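Uncharacterized protein (PDB 4NG2) probably acts as an antiactivator that binds and restrains the quorum-sensing regulator LasR of Pseudomonas aeruginosa. Local coordinates at residues D21-I24 with E25-D29; R101-Q104 with R105-A109. All coordinates share one frame; numbering follows the deposited sequence.

Interaction 1: residues D21-I24 with E25-D29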
ATOM      1  N   ASP E  21      -5.596  18.440   9.804  1.00 59.23           N
ATOM      2  CA  ASP E  21      -6.342  19.304   8.874  1.00 58.02           C
ATOM      3  C   ASP E  21      -5.447  20.339   8.219  1.00 59.11           C
ATOM      4  O   ASP E  21      -5.731  20.820   7.129  1.00 61.71           O
ATOM      5  CB  ASP E  21      -7.494  20.032   9.583  1.00 60.89           C
ATOM      6  CG  ASP E  21      -8.603  19.088  10.021  1.00 71.67           C
ATOM      7  OD1 ASP E  21      -8.872  18.114   9.284  1.00 69.09           O
ATOM      8  OD2 ASP E  21      -9.200  19.315  11.099  1.00 71.86           O
ATOM      9  N   ALA E  22      -4.369  20.695   8.900  1.00 50.10           N
ATOM     10  CA  ALA E  22      -3.497  21.747   8.423  1.00 45.99           C
ATOM     11  C   ALA E  22      -2.628  21.191   7.325  1.00 44.94           C
ATOM     12  O   ALA E  22      -2.172  21.936   6.461  1.00 44.67           O
ATOM     13  CB  ALA E  22      -2.638  22.277   9.549  1.00 43.34           C
ATOM     14  N   ILE E  23      -2.386  19.881   7.373  1.00 34.89           N
ATOM     15  CA  ILE E  23      -1.655  19.205   6.303  1.00 36.79           C
ATOM     16  C   ILE E  23      -2.537  19.086   5.048  1.00 31.67           C
ATOM     17  O   ILE E  23      -2.071  19.308   3.937  1.00 32.91           O
ATOM     18  CB  ILE E  23      -1.147  17.807   6.721  1.00 32.16           C
ATOM     19  CG1 ILE E  23      -0.074  17.918   7.825  1.00 29.97           C
ATOM     20  CG2 ILE E  23      -0.593  17.082   5.517  1.00 32.26           C
ATOM     21  CD1 ILE E  23       1.106  18.818   7.467  1.00 41.60           C
ATOM     22  N   ILE E  24      -3.812  18.757   5.245  1.00 44.76           N
ATOM     23  CA  ILE E  24      -4.794  18.834   4.167  1.00 45.81           C
ATOM     24  C   ILE E  24      -4.909  20.231   3.529  1.00 52.06           C
ATOM     25  O   ILE E  24      -4.976  20.341   2.305  1.00 61.32           O
ATOM     26  CB  ILE E  24      -6.180  18.378   4.628  1.00 41.76           C
ATOM     27  CG1 ILE E  24      -6.119  16.973   5.244  1.00 45.02           C
ATOM     28  CG2 ILE E  24      -7.152  18.411   3.465  1.00 47.29           C
ATOM     29  CD1 ILE E  24      -5.867  15.866   4.257  1.00 55.76           C
ATOM     30  N   GLU E  25      -4.915  21.294   4.334  1.00110.74           N
ATOM     31  CA  GLU E  25      -5.076  22.658   3.796  1.00116.36           C
ATOM     32  C   GLU E  25      -3.989  23.111   2.799  1.00115.36           C
ATOM     33  O   GLU E  25      -4.318  23.595   1.717  1.00123.06           O
ATOM     34  CB  GLU E  25      -5.281  23.688   4.914  1.00 77.59           C
ATOM     35  CG  GLU E  25      -6.676  24.323   4.923  1.00 77.59           C
ATOM     36  CD  GLU E  25      -6.698  25.717   4.312  1.00 77.59           C
ATOM     37  OE1 GLU E  25      -5.883  25.982   3.404  1.00 77.59           O
ATOM     38  OE2 GLU E  25      -7.526  26.550   4.752  1.00 77.59           O
ATOM     39  N   ARG E  26      -2.709  22.985   3.150  1.00 65.55           N
ATOM     40  CA  ARG E  26      -1.685  23.006   2.105  1.00 68.67           C
ATOM     41  C   ARG E  26      -1.987  21.694   1.400  1.00 69.01           C
ATOM     42  O   ARG E  26      -2.650  20.843   1.979  1.00 71.49           O
ATOM     43  CB  ARG E  26      -0.246  23.057   2.662  1.00 62.97           C
ATOM     44  CG  ARG E  26       0.264  21.780   3.365  1.00 65.27           C
ATOM     45  CD  ARG E  26       1.817  21.659   3.390  1.00 75.46           C
ATOM     46  NE  ARG E  26       2.483  22.507   4.391  1.00 70.94           N
ATOM     47  CZ  ARG E  26       3.163  22.058   5.450  1.00 70.14           C
ATOM     48  NH1 ARG E  26       3.286  20.756   5.674  1.00 67.24           N
ATOM     49  NH2 ARG E  26       3.721  22.918   6.294  1.00 63.77           N
ATOM     50  N   TYR E  27      -1.559  21.513   0.162  1.00 53.72           N
ATOM     51  CA  TYR E  27      -2.014  20.325  -0.592  1.00 62.80           C
ATOM     52  C   TYR E  27      -3.499  20.442  -0.957  1.00 61.16           C
ATOM     53  O   TYR E  27      -4.135  19.454  -1.320  1.00 57.02           O
ATOM     54  CB  TYR E  27      -1.768  18.995   0.175  1.00 51.46           C
ATOM     55  CG  TYR E  27      -0.334  18.790   0.608  1.00 52.38           C
ATOM     56  CD1 TYR E  27       0.711  19.310  -0.143  1.00 49.75           C
ATOM     57  CD2 TYR E  27      -0.022  18.108   1.782  1.00 48.98           C
ATOM     58  CE1 TYR E  27       2.023  19.156   0.238  1.00 48.57           C
ATOM     59  CE2 TYR E  27       1.298  17.947   2.184  1.00 47.94           C
ATOM     60  CZ  TYR E  27       2.324  18.476   1.402  1.00 53.12           C
ATOM     61  OH  TYR E  27       3.657  18.342   1.764  1.00 44.99           O
ATOM     62  N   LYS E  28      -4.049  21.648  -0.839  1.00 68.74           N
ATOM     63  CA  LYS E  28      -5.431  21.894  -1.239  1.00 64.43           C
ATOM     64  C   LYS E  28      -5.649  21.326  -2.635  1.00 58.35           C
ATOM     65  O   LYS E  28      -6.548  20.524  -2.869  1.00 54.71           O
ATOM     66  CB  LYS E  28      -5.713  23.403  -1.254  1.00 68.57           C
ATOM     67  CG  LYS E  28      -6.627  23.916  -0.141  1.00 70.53           C
ATOM     68  CD  LYS E  28      -7.029  25.373  -0.387  1.00 81.23           C
ATOM     69  CE  LYS E  28      -5.832  26.324  -0.316  1.00 84.81           C
ATOM     70  NZ  LYS E  28      -5.870  27.232   0.889  1.00 69.46           N
ATOM     71  N   ASP E  29      -4.779  21.738  -3.546  1.00 51.58           N
ATOM     72  CA  ASP E  29      -4.904  21.442  -4.969  1.00 54.26           C
ATOM     73  C   ASP E  29      -4.682  19.967  -5.337  1.00 56.14           C
ATOM     74  O   ASP E  29      -5.310  19.440  -6.268  1.00 56.71           O
ATOM     75  CB  ASP E  29      -3.905  22.313  -5.731  1.00 53.97           C
ATOM     76  CG  ASP E  29      -4.089  23.801  -5.448  1.00 64.39           C
ATOM     77  OD1 ASP E  29      -5.228  24.224  -5.125  1.00 59.04           O
ATOM     78  OD2 ASP E  29      -3.091  24.546  -5.553  1.00 66.23           O
TER
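E25 N donates to D21 O at 3.0 Å, an i to i+4 bond of helix 19-25, after which R26 departs from helical geometry and the chain folds through a type II beta turn from E25 to K28. In I23, with CG1 beside the backbone N (chi1 -66°), the CG2 branch is anti to that N and lies alongside the Y27 ring, 3.9 Å from Y27 CD2. The other branch reaches along R26, bringing I23 CD1 within 3.4 Å of R26 NH1. R26 CD lies 3.8 Å above one face of the Y27 ring, nearer its border than its centre. Within the turn, K28 NZ bridges to E25 OE1 at 2.8 Å, from the syn side of the carboxylate, 28° out of its plane; K17 is a weaker, longer partner of the other oxygen. D21 turns its carboxylate to T18. I23, R26 and Y27 also reach the chain of another protein: R26 NH1 and Y27 OH each make a weak hydrogen bond to its backbone, while I23 packs on it. A short helix running into a type II turn whose end residues share a salt bridge thus forms part of a protein-protein interface.

Interaction 2: residues R101-Q104 with R105-A109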
ATOM      1  N   ARG E 101     -14.081   1.875  -6.775  1.00 52.00           N
ATOM      2  CA  ARG E 101     -15.417   1.689  -7.322  1.00 51.49           C
ATOM      3  C   ARG E 101     -15.842   0.219  -7.304  1.00 53.07           C
ATOM      4  O   ARG E 101     -17.011  -0.076  -7.064  1.00 59.45           O
ATOM      5  CB  ARG E 101     -15.540   2.285  -8.728  1.00 49.78           C
ATOM      6  CG  ARG E 101     -16.981   2.363  -9.205  1.00 54.78           C
ATOM      7  CD  ARG E 101     -17.891   2.875  -8.086  1.00 60.74           C
ATOM      8  NE  ARG E 101     -19.312   2.820  -8.427  1.00 56.54           N
ATOM      9  CZ  ARG E 101     -20.143   1.835  -8.080  1.00 59.32           C
ATOM     10  NH1 ARG E 101     -19.709   0.798  -7.378  1.00 60.82           N
ATOM     11  NH2 ARG E 101     -21.419   1.884  -8.443  1.00 63.24           N
ATOM     12  N   LEU E 102     -14.909  -0.702  -7.543  1.00 43.92           N
ATOM     13  CA  LEU E 102     -15.238  -2.132  -7.430  1.00 43.84           C
ATOM     14  C   LEU E 102     -15.310  -2.592  -5.963  1.00 51.59           C
ATOM     15  O   LEU E 102     -15.617  -3.763  -5.676  1.00 51.71           O
ATOM     16  CB  LEU E 102     -14.230  -3.014  -8.166  1.00 42.97           C
ATOM     17  CG  LEU E 102     -13.912  -2.854  -9.648  1.00 48.54           C
ATOM     18  CD1 LEU E 102     -13.163  -4.087 -10.105  1.00 32.08           C
ATOM     19  CD2 LEU E 102     -15.167  -2.677 -10.469  1.00 45.49           C
ATOM     20  N   GLN E 103     -14.988  -1.688  -5.041  1.00 46.00           N
ATOM     21  CA  GLN E 103     -15.065  -1.990  -3.619  1.00 48.87           C
ATOM     22  C   GLN E 103     -16.426  -1.514  -3.129  1.00 51.32           C
ATOM     23  O   GLN E 103     -17.212  -2.291  -2.578  1.00 50.31           O
ATOM     24  CB  GLN E 103     -13.954  -1.269  -2.870  1.00 46.76           C
ATOM     25  CG  GLN E 103     -14.224  -1.029  -1.390  1.00 42.69           C
ATOM     26  CD  GLN E 103     -12.964  -0.651  -0.647  1.00 44.93           C
ATOM     27  OE1 GLN E 103     -12.113  -1.506  -0.374  1.00 43.83           O
ATOM     28  NE2 GLN E 103     -12.818   0.636  -0.332  1.00 43.42           N
ATOM     29  N   GLN E 104     -16.692  -0.228  -3.358  1.00 44.98           N
ATOM     30  CA  GLN E 104     -18.001   0.347  -3.112  1.00 45.88           C
ATOM     31  C   GLN E 104     -19.126  -0.624  -3.470  1.00 58.36           C
ATOM     32  O   GLN E 104     -20.112  -0.696  -2.747  1.00 63.97           O
ATOM     33  CB  GLN E 104     -18.170   1.654  -3.887  1.00 43.74           C
ATOM     34  CG  GLN E 104     -17.663   2.899  -3.166  1.00 39.73           C
ATOM     35  CD  GLN E 104     -17.531   4.085  -4.112  1.00 43.11           C
ATOM     36  OE1 GLN E 104     -17.540   3.924  -5.340  1.00 51.19           O
ATOM     37  NE2 GLN E 104     -17.404   5.286  -3.552  1.00 44.96           N
ATOM     38  N   ARG E 105     -19.002  -1.373  -4.567  1.00 56.53           N
ATOM     39  CA  ARG E 105     -20.074  -2.308  -4.908  1.00 56.43           C
ATOM     40  C   ARG E 105     -19.838  -3.760  -4.507  1.00 57.32           C
ATOM     41  O   ARG E 105     -20.685  -4.616  -4.745  1.00 54.52           O
ATOM     42  CB  ARG E 105     -20.492  -2.230  -6.379  1.00 61.32           C
ATOM     43  CG  ARG E 105     -21.990  -2.553  -6.542  1.00 58.61           C
ATOM     44  CD  ARG E 105     -22.363  -3.126  -7.894  1.00 50.60           C
ATOM     45  NE  ARG E 105     -23.094  -2.201  -8.770  1.00 45.34           N
ATOM     46  CZ  ARG E 105     -23.387  -0.928  -8.493  1.00 53.31           C
ATOM     47  NH1 ARG E 105     -23.045  -0.357  -7.329  1.00 51.00           N
ATOM     48  NH2 ARG E 105     -24.042  -0.210  -9.397  1.00 54.45           N
ATOM     49  N   LEU E 106     -18.706  -4.059  -3.888  1.00 58.89           N
ATOM     50  CA  LEU E 106     -18.529  -5.404  -3.347  1.00 55.43           C
ATOM     51  C   LEU E 106     -19.064  -5.482  -1.910  1.00 61.19           C
ATOM     52  O   LEU E 106     -19.469  -6.553  -1.466  1.00 60.36           O
ATOM     53  CB  LEU E 106     -17.070  -5.867  -3.427  1.00 51.55           C
ATOM     54  CG  LEU E 106     -16.585  -6.483  -4.743  1.00 50.03           C
ATOM     55  CD1 LEU E 106     -15.069  -6.427  -4.828  1.00 42.69           C
ATOM     56  CD2 LEU E 106     -17.074  -7.899  -4.886  1.00 49.83           C
ATOM     57  N   VAL E 107     -19.070  -4.351  -1.200  1.00 53.47           N
ATOM     58  CA  VAL E 107     -19.616  -4.293   0.160  1.00 61.34           C
ATOM     59  C   VAL E 107     -21.099  -3.913   0.159  1.00 66.18           C
ATOM     60  O   VAL E 107     -21.839  -4.301   1.062  1.00 71.71           O
ATOM     61  CB  VAL E 107     -18.855  -3.309   1.096  1.00 60.66           C
ATOM     62  CG1 VAL E 107     -18.758  -3.888   2.523  1.00 65.53           C
ATOM     63  CG2 VAL E 107     -17.489  -2.994   0.552  1.00 50.96           C
ATOM     64  N   ALA E 108     -21.526  -3.147  -0.842  1.00 55.31           N
ATOM     65  CA  ALA E 108     -22.953  -2.900  -1.056  1.00 54.02           C
ATOM     66  C   ALA E 108     -23.571  -4.129  -1.688  1.00 55.93           C
ATOM     67  O   ALA E 108     -24.396  -4.026  -2.599  1.00 71.61           O
ATOM     68  CB  ALA E 108     -23.180  -1.683  -1.945  1.00 51.20           C
ATOM     69  N   ALA E 109     -23.150  -5.295  -1.207  1.00 64.96           N
ATOM     70  CA  ALA E 109     -23.634  -6.569  -1.712  1.00 66.81           C
ATOM     71  C   ALA E 109     -23.326  -7.672  -0.706  1.00 73.46           C
ATOM     72  O   ALA E 109     -23.102  -8.826  -1.084  1.00 72.97           O
ATOM     73  CB  ALA E 109     -23.011  -6.880  -3.059  1.00 60.86           C
TER
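The last turns of helix 88-107, from R101 on, and A108 just beyond them form a helical C-terminus in which i to i+4 bonding weakens and one i to i+3 bond joins it. The overlap centres on the carbonyl of Q103, whose oxygen accepts from two donors. V107 N approaches nearly along the C=O axis at 3.1 Å, the alpha-helical bond, whereas L106 N lies 2.7 Å from Q103 O, 54° out of the carbonyl plane, as the i to i+3 bond. The flanking bonds, R105 N to R101 O and A108 N to Q104 O, are both weak at 3.4 Å. Methyl groups gather round the same carbonyls: V107 CG2 comes within 3.2 Å of Q103 O, and A108 CB within 3.3 Å of Q104 O.

On another side of the helix R101 and R105 bring two guanidinium groups together. R101 bends at its second torsion (chi2 43°) toward the following turn, placing R101 NH1 3.3 Å from R105 CB. The planes are 67° apart, and R105 NH1 meets the edge of the R101 group, 3.0 Å from R101 NH2. Two positive groups at this range presumably depend on neighbouring carboxylates: D38 forms a salt bridge with R105 NH1, and E63 makes a long, weak ion pair with R101.

Q104 sends its amide to the carbonyl of P35, tying the helix to the loop after strand 31-34. Q103 instead turns its amide to the backbone N of L74 of the second subunit, and L106 packs on L106 of that subunit. One helix end therefore serves both the monomer fold and a helix-mediated dimer interface, closing with the mixed alpha and 3-10 bonding familiar at helix C-termini.

Overall arrangement
Interaction 1 comes first along the chain and interaction 2 last, marking its two modelled ends: helix 19-25 with its exit loop, and the last turns of helix 88-107. Their centres are 29 Å apart and their nearest atoms about 17 Å, so they do not touch. Between them in sequence come the antiparallel hairpin of strands 31-34 and 43-46 and the helices 52-66 and 74-83. The first contact lies at the surface, beside a chain of another protein; the second is buried, largely against its own chain and a second copy. At these contacts a foreign chain is met near the start and a second copy near the finish, consistent with self-association alongside partner binding.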